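PDB 5GZT: chitinase from Paenibacillus sp. FPU-7, which probably hydrolyses the beta-1,4 linkages between N-acetylglucosamine units of chitin and chitodextrins at random internal positions. Local coordinates for residues His3-Val8 / Val24-Ala29; Ser655-Thr660 / Thr673-Leu678. All blocks are in the same frame, centred on the assembly; numbering follows the deposited sequence.

Interactions 1 and 2 are two separate backbone pairings in a very elongated chain. They lie on opposite sides of its centre, with their own centres 100 Å apart and their nearest atoms about 85 Å apart. Interaction 1 joins parallel rungs of the N-terminal beta-helix, where the side chain of A25 is about 7 Å from a bound sodium ion and touches F52, one of the residues of that metal site. Interaction 2 sets the loop 655-660 antiparallel against 673-678, part of strand 668-678 in the immunoglobulin-like range; the loop also bonds to residues at the end of helix 1093-1106 in the second family 18 range.

Interaction 1: residues His3-Val8 / Val24-Ala29; sequences HMNDSV and VAKGSA
N5 and K26 meet because the chi1 of N5 (-75°) sets its CG anti to the carbonyl carbon, while K26, otherwise fairly extended, bends at chi3 (77°), which places CE beside the oxygen end of the N5 amide; the two side chains cross obliquely. N5 OD1 is consequently 3.2 Å from K26 CE, and both N5 CG and ND2 rest near K26 CB. The two residues belong to successive rungs of a parallel beta-helix: strands 3-5 and 24-27 run side by side in the same direction, pairing H3 with V24, M4 with A25 and N5 with K26. H3 and V24 also lie side by side, on the same face as N5 and K26, and M4 and A25 occupy the other face.

The backbone pairing is uneven. K26 N gives M4 O a short bond of 2.8 Å that is almost straight at 173°, whereas M4 N to V24 O and D6 N to K26 O are bent and weak. M4 O is closely surrounded: A25 CA approaches it at 3.4 Å in a CA-H...O contact, and A29 CB reaches 3.2 Å from it. Past the strands, the second segment reverses in a type II' turn from K26 to A29, with G27 taking the positive phi that suits this position. The side chain of D6 lies against this turn and receives a weak but straight bond from S28 N to OD2, 3.4 Å long.

H3, M4 and N5 also pair in parallel with a strand of another chain, so the sheet continues across the interface. S7 OG bonds to the backbone of that other chain, and within its own segment donates to N5 O at 3.1 Å. On the side of the turn, S7 O receives a CA-H...O contact from A29 CA at 3.3 Å.

Interaction 2: residues Ser655-Thr660 / Thr673-Leu678; sequences SVYAGT and TFILPL
The F674 ring meets the loop 655-660 with its edge: A658 O, the carbonyl carbon of G659 and T660 N all lie near the ring plane, CD1 being 3.8 Å from A658 O. V719 and V756 of neighbouring strands also pack on this side chain. The side chains of Y657 and I675 lie side by side, pointing the same way, with CD1 of I675 oblique to the ring; the ring also makes an edge-to-face stack with H711. Y657 CB sits 3.8 Å from CD of the P677 ring.

Between these side chains the two backbones run antiparallel and form a classic beta bulge, Y657 and A658 both facing I675. I675 O is gripped by two donors: Y657 N at 2.9 Å, tilted 21° from the carbonyl plane, and A658 N at 3.2 Å, in that plane on a lone pair. I675 N returns a bond to A658 O. Farther along, S655 N donates to P677 O at 2.8 Å, while at the other end of the contact a water donates to both T660 O and T673 O, bridging the two backbones. The pairing joins strand 668-678 of the immunoglobulin-like domain to a loop that also bonds to helix 1093-1106, through V656 O to Q1106.

Because the proline nitrogen of P677 carries no hydrogen, it cannot return the bond made by S655 N; S655 O instead faces carbon, with L676 CA at 3.3 Å and P677 CD at 3.4 Å.

Interaction 1: residues His3-Val8 / Val24-Ala29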
ATOM      1  N   HIS B   3      57.455  12.769 -46.899  1.00 62.02           N
ATOM      2  CA  HIS B   3      56.095  13.225 -46.694  1.00 66.00           C
ATOM      3  C   HIS B   3      55.201  12.243 -47.442  1.00 71.17           C
ATOM      4  O   HIS B   3      55.519  11.827 -48.552  1.00 76.31           O
ATOM      5  CB  HIS B   3      55.921  14.669 -47.190  1.00 63.82           C
ATOM      6  CG  HIS B   3      56.853  15.634 -46.543  1.00 59.47           C
ATOM      7  ND1 HIS B   3      56.432  16.521 -45.568  1.00 51.56           N
ATOM      8  CD2 HIS B   3      58.190  15.831 -46.698  1.00 60.62           C
ATOM      9  CE1 HIS B   3      57.476  17.232 -45.162  1.00 55.60           C
ATOM     10  NE2 HIS B   3      58.556  16.825 -45.819  1.00 54.60           N
ATOM     11  N   MET B   4      54.110  11.850 -46.793  1.00 72.34           N
ATOM     12  CA  MET B   4      53.169  10.877 -47.300  1.00 71.26           C
ATOM     13  C   MET B   4      51.859  11.642 -47.245  1.00 80.55           C
ATOM     14  O   MET B   4      51.146  11.648 -46.221  1.00 75.96           O
ATOM     15  CB  MET B   4      53.174   9.588 -46.447  1.00 69.71           C
ATOM     16  CG  MET B   4      54.467   8.764 -46.575  1.00 64.95           C
ATOM     17  SD  MET B   4      54.558   7.298 -45.498  1.00 66.65           S
ATOM     18  CE  MET B   4      56.228   6.677 -45.743  1.00 57.42           C
ATOM     19  N   ASN B   5      51.609  12.357 -48.348  1.00 83.60           N
ATOM     20  CA  ASN B   5      50.461  13.249 -48.481  1.00 86.43           C
ATOM     21  C   ASN B   5      49.335  12.497 -49.156  1.00 78.39           C
ATOM     22  O   ASN B   5      49.593  11.719 -50.066  1.00 66.44           O
ATOM     23  CB  ASN B   5      50.839  14.494 -49.283  1.00 90.33           C
ATOM     24  CG  ASN B   5      51.680  15.458 -48.483  1.00 91.88           C
ATOM     25  OD1 ASN B   5      51.428  16.654 -48.493  1.00104.91           O
ATOM     26  ND2 ASN B   5      52.669  14.941 -47.773  1.00 90.90           N
ATOM     27  N   ASP B   6      48.108  12.719 -48.669  1.00 82.63           N
ATOM     28  CA  ASP B   6      46.884  11.934 -49.003  1.00 82.89           C
ATOM     29  C   ASP B   6      47.162  10.605 -49.726  1.00 78.64           C
ATOM     30  O   ASP B   6      46.474  10.276 -50.682  1.00 83.15           O
ATOM     31  CB  ASP B   6      45.867  12.791 -49.798  1.00 79.30           C
ATOM     32  CG  ASP B   6      45.894  14.257 -49.401  1.00 76.03           C
ATOM     33  OD1 ASP B   6      46.946  14.865 -49.690  1.00 88.37           O
ATOM     34  OD2 ASP B   6      44.910  14.796 -48.817  1.00 61.08           O
ATOM     35  N   SER B   7      48.161   9.853 -49.241  1.00 72.90           N
ATOM     36  CA  SER B   7      48.702   8.659 -49.921  1.00 74.93           C
ATOM     37  C   SER B   7      48.135   7.396 -49.274  1.00 84.56           C
ATOM     38  O   SER B   7      47.329   7.462 -48.333  1.00 88.17           O
ATOM     39  CB  SER B   7      50.242   8.596 -49.818  1.00 71.45           C
ATOM     40  OG  SER B   7      50.890   9.105 -50.958  1.00 72.72           O
ATOM     41  N   VAL B   8      48.553   6.247 -49.802  1.00 83.71           N
ATOM     42  CA  VAL B   8      48.322   4.953 -49.174  1.00 76.07           C
ATOM     43  C   VAL B   8      49.658   4.227 -49.194  1.00 80.41           C
ATOM     44  O   VAL B   8      50.309   4.095 -50.242  1.00 81.60           O
ATOM     45  CB  VAL B   8      47.195   4.160 -49.878  1.00 77.35           C
ATOM     46  CG1 VAL B   8      47.254   2.671 -49.537  1.00 75.55           C
ATOM     47  CG2 VAL B   8      45.824   4.756 -49.517  1.00 70.37           C
ATOM     48  N   VAL B  24      56.391  11.756 -42.409  1.00 48.36           N
ATOM     49  CA  VAL B  24      55.224  12.498 -42.098  1.00 48.47           C
ATOM     50  C   VAL B  24      54.055  11.928 -42.873  1.00 55.15           C
ATOM     51  O   VAL B  24      54.243  11.405 -43.959  1.00 59.91           O
ATOM     52  CB  VAL B  24      55.407  14.004 -42.412  1.00 45.87           C
ATOM     53  CG1 VAL B  24      54.286  14.800 -41.763  1.00 46.89           C
ATOM     54  CG2 VAL B  24      56.742  14.491 -41.904  1.00 49.75           C
ATOM     55  N   ALA B  25      52.862  12.029 -42.289  1.00 48.00           N
ATOM     56  CA  ALA B  25      51.643  11.601 -42.896  1.00 50.36           C
ATOM     57  C   ALA B  25      50.671  12.783 -42.856  1.00 60.35           C
ATOM     58  O   ALA B  25      50.309  13.283 -41.724  1.00 52.42           O
ATOM     59  CB  ALA B  25      51.071  10.410 -42.122  1.00 50.08           C
ATOM     60  N   LYS B  26      50.240  13.210 -44.073  1.00 62.55           N
ATOM     61  CA  LYS B  26      49.417  14.413 -44.263  1.00 66.72           C
ATOM     62  C   LYS B  26      48.037  14.167 -44.910  1.00 63.09           C
ATOM     63  O   LYS B  26      47.889  13.428 -45.879  1.00 61.40           O
ATOM     64  CB  LYS B  26      50.208  15.472 -45.048  1.00 77.60           C
ATOM     65  CG  LYS B  26      49.908  16.908 -44.621  1.00 83.70           C
ATOM     66  CD  LYS B  26      50.181  17.930 -45.723  1.00 89.81           C
ATOM     67  CE  LYS B  26      49.070  17.945 -46.777  1.00 95.80           C
ATOM     68  NZ  LYS B  26      49.256  19.016 -47.800  1.00 96.36           N
ATOM     69  N   GLY B  27      47.022  14.787 -44.336  1.00 61.96           N
ATOM     70  CA  GLY B  27      45.680  14.726 -44.869  1.00 73.84           C
ATOM     71  C   GLY B  27      45.025  13.358 -44.826  1.00 79.08           C
ATOM     72  O   GLY B  27      44.843  12.784 -43.749  1.00 72.73           O
ATOM     73  N   SER B  28      44.623  12.860 -45.992  1.00 81.84           N
ATOM     74  CA  SER B  28      43.966  11.557 -46.089  1.00 83.04           C
ATOM     75  C   SER B  28      44.931  10.381 -46.163  1.00 85.31           C
ATOM     76  O   SER B  28      44.530   9.289 -46.580  1.00 84.39           O
ATOM     77  CB  SER B  28      43.000  11.537 -47.274  1.00 77.64           C
ATOM     78  OG  SER B  28      41.801  12.121 -46.830  1.00 82.69           O
ATOM     79  N   ALA B  29      46.178  10.572 -45.721  1.00 72.53           N
ATOM     80  CA  ALA B  29      47.158   9.499 -45.757  1.00 67.04           C
ATOM     81  C   ALA B  29      46.782   8.347 -44.805  1.00 63.16           C
ATOM     82  O   ALA B  29      45.936   8.506 -43.885  1.00 44.14           O
ATOM     83  CB  ALA B  29      48.550  10.020 -45.451  1.00 68.16           C
TER

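Interaction 2: residues Ser655-Thr660 / Thr673-Leu678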
ATOM      1  N   SER B 655     -16.476 -11.448  17.698  1.00 16.08           N
ATOM      2  CA  SER B 655     -17.812 -11.041  17.365  1.00 16.42           C
ATOM      3  C   SER B 655     -18.712 -12.215  17.745  1.00 15.90           C
ATOM      4  O   SER B 655     -18.249 -13.217  18.249  1.00 13.36           O
ATOM      5  CB  SER B 655     -17.984 -10.546  15.905  1.00 19.52           C
ATOM      6  OG  SER B 655     -17.817 -11.644  15.025  1.00 18.58           O
ATOM      7  N   VAL B 656     -20.024 -12.081  17.605  1.00 16.15           N
ATOM      8  CA  VAL B 656     -20.875 -13.181  17.916  1.00 14.11           C
ATOM      9  C   VAL B 656     -21.684 -13.584  16.659  1.00 14.20           C
ATOM     10  O   VAL B 656     -22.186 -12.756  15.915  1.00 13.83           O
ATOM     11  CB  VAL B 656     -21.877 -12.726  19.006  1.00 15.14           C
ATOM     12  CG1 VAL B 656     -22.894 -13.858  19.269  1.00 15.75           C
ATOM     13  CG2 VAL B 656     -21.135 -12.384  20.275  1.00 15.08           C
ATOM     14  N   TYR B 657     -21.859 -14.878  16.451  1.00 14.67           N
ATOM     15  CA  TYR B 657     -22.648 -15.339  15.343  1.00 15.35           C
ATOM     16  C   TYR B 657     -23.893 -16.057  15.905  1.00 14.98           C
ATOM     17  O   TYR B 657     -24.984 -15.921  15.363  1.00 15.87           O
ATOM     18  CB  TYR B 657     -21.811 -16.370  14.567  1.00 16.72           C
ATOM     19  CG  TYR B 657     -22.565 -16.990  13.417  1.00 16.86           C
ATOM     20  CD1 TYR B 657     -22.664 -16.349  12.198  1.00 19.28           C
ATOM     21  CD2 TYR B 657     -23.090 -18.211  13.555  1.00 18.66           C
ATOM     22  CE1 TYR B 657     -23.370 -16.913  11.130  1.00 22.17           C
ATOM     23  CE2 TYR B 657     -23.827 -18.774  12.569  1.00 23.02           C
ATOM     24  CZ  TYR B 657     -23.944 -18.143  11.359  1.00 22.82           C
ATOM     25  OH  TYR B 657     -24.645 -18.891  10.430  1.00 31.16           O
ATOM     26  N   ALA B 658     -23.719 -16.811  16.968  1.00 14.28           N
ATOM     27  CA  ALA B 658     -24.802 -17.472  17.699  1.00 14.70           C
ATOM     28  C   ALA B 658     -24.630 -17.184  19.194  1.00 15.44           C
ATOM     29  O   ALA B 658     -23.730 -17.707  19.827  1.00 17.06           O
ATOM     30  CB  ALA B 658     -24.824 -18.971  17.467  1.00 14.14           C
ATOM     31  N   GLY B 659     -25.449 -16.305  19.733  1.00 15.00           N
ATOM     32  CA  GLY B 659     -25.246 -15.842  21.109  1.00 16.58           C
ATOM     33  C   GLY B 659     -26.359 -16.111  22.094  1.00 16.61           C
ATOM     34  O   GLY B 659     -26.288 -15.605  23.285  1.00 14.57           O
ATOM     35  N   THR B 660     -27.270 -17.017  21.726  1.00 17.42           N
ATOM     36  CA  THR B 660     -28.396 -17.364  22.616  1.00 18.38           C
ATOM     37  C   THR B 660     -28.613 -18.869  22.739  1.00 17.99           C
ATOM     38  O   THR B 660     -28.585 -19.606  21.756  1.00 18.29           O
ATOM     39  CB  THR B 660     -29.691 -16.807  22.083  1.00 17.66           C
ATOM     40  OG1 THR B 660     -29.658 -15.397  22.016  1.00 20.16           O
ATOM     41  CG2 THR B 660     -30.828 -17.185  23.022  1.00 19.96           C
ATOM     42  N   THR B 673     -25.252 -24.255  21.360  1.00 15.76           N
ATOM     43  CA  THR B 673     -23.958 -23.850  20.998  1.00 16.55           C
ATOM     44  C   THR B 673     -23.863 -22.356  20.776  1.00 15.59           C
ATOM     45  O   THR B 673     -24.614 -21.764  20.006  1.00 19.06           O
ATOM     46  CB  THR B 673     -23.545 -24.614  19.675  1.00 20.12           C
ATOM     47  OG1 THR B 673     -23.619 -25.996  19.988  1.00 19.30           O
ATOM     48  CG2 THR B 673     -22.070 -24.298  19.285  1.00 18.29           C
ATOM     49  N   PHE B 674     -22.915 -21.755  21.421  1.00 12.70           N
ATOM     50  CA  PHE B 674     -22.541 -20.350  21.182  1.00 12.63           C
ATOM     51  C   PHE B 674     -21.400 -20.387  20.151  1.00 14.08           C
ATOM     52  O   PHE B 674     -20.510 -21.306  20.212  1.00 14.44           O
ATOM     53  CB  PHE B 674     -21.974 -19.729  22.448  1.00 13.20           C
ATOM     54  CG  PHE B 674     -22.986 -19.605  23.560  1.00 13.14           C
ATOM     55  CD1 PHE B 674     -24.115 -18.827  23.394  1.00 14.20           C
ATOM     56  CD2 PHE B 674     -22.778 -20.216  24.756  1.00 14.48           C
ATOM     57  CE1 PHE B 674     -25.028 -18.643  24.445  1.00 13.71           C
ATOM     58  CE2 PHE B 674     -23.669 -20.044  25.789  1.00 15.94           C
ATOM     59  CZ  PHE B 674     -24.795 -19.253  25.615  1.00 14.15           C
ATOM     60  N   ILE B 675     -21.452 -19.473  19.200  1.00 13.99           N
ATOM     61  CA  ILE B 675     -20.433 -19.363  18.196  1.00 16.41           C
ATOM     62  C   ILE B 675     -19.907 -17.949  18.133  1.00 15.13           C
ATOM     63  O   ILE B 675     -20.687 -17.056  17.913  1.00 16.63           O
ATOM     64  CB  ILE B 675     -20.936 -19.832  16.814  1.00 17.21           C
ATOM     65  CG1 ILE B 675     -21.325 -21.319  16.874  1.00 18.45           C
ATOM     66  CG2 ILE B 675     -19.799 -19.703  15.763  1.00 15.45           C
ATOM     67  CD1 ILE B 675     -22.104 -21.733  15.591  1.00 21.42           C
ATOM     68  N   LEU B 676     -18.577 -17.789  18.267  1.00 13.96           N
ATOM     69  CA  LEU B 676     -17.943 -16.484  18.274  1.00 14.64           C
ATOM     70  C   LEU B 676     -16.766 -16.444  17.269  1.00 14.58           C
ATOM     71  O   LEU B 676     -15.636 -16.931  17.596  1.00 14.93           O
ATOM     72  CB  LEU B 676     -17.418 -16.146  19.666  1.00 15.55           C
ATOM     73  CG  LEU B 676     -18.469 -16.112  20.802  1.00 16.27           C
ATOM     74  CD1 LEU B 676     -18.601 -17.486  21.426  1.00 16.84           C
ATOM     75  CD2 LEU B 676     -18.140 -15.144  21.892  1.00 17.51           C
ATOM     76  N   PRO B 677     -17.015 -15.860  16.116  1.00 15.15           N
ATOM     77  CA  PRO B 677     -15.948 -15.576  15.135  1.00 15.83           C
ATOM     78  C   PRO B 677     -14.912 -14.598  15.696  1.00 18.35           C
ATOM     79  O   PRO B 677     -15.272 -13.665  16.504  1.00 19.44           O
ATOM     80  CB  PRO B 677     -16.700 -14.968  13.938  1.00 14.89           C
ATOM     81  CG  PRO B 677     -18.145 -15.442  14.122  1.00 15.54           C
ATOM     82  CD  PRO B 677     -18.323 -15.328  15.621  1.00 14.46           C
ATOM     83  N   LEU B 678     -13.660 -14.800  15.309  1.00 15.37           N
ATOM     84  CA  LEU B 678     -12.653 -13.844  15.623  1.00 15.16           C
ATOM     85  C   LEU B 678     -12.666 -12.760  14.579  1.00 15.97           C
ATOM     86  O   LEU B 678     -12.860 -13.004  13.386  1.00 17.19           O
ATOM     87  CB  LEU B 678     -11.303 -14.489  15.778  1.00 14.64           C
ATOM     88  CG  LEU B 678     -10.986 -15.174  17.106  1.00 17.12           C
ATOM     89  CD1 LEU B 678     -11.897 -16.321  17.569  1.00 16.17           C
ATOM     90  CD2 LEU B 678      -9.547 -15.691  17.056  1.00 16.19           C
TER
HETATM   91  O   HOH W   1     -27.010 -20.745  19.931  1.00 25.18           O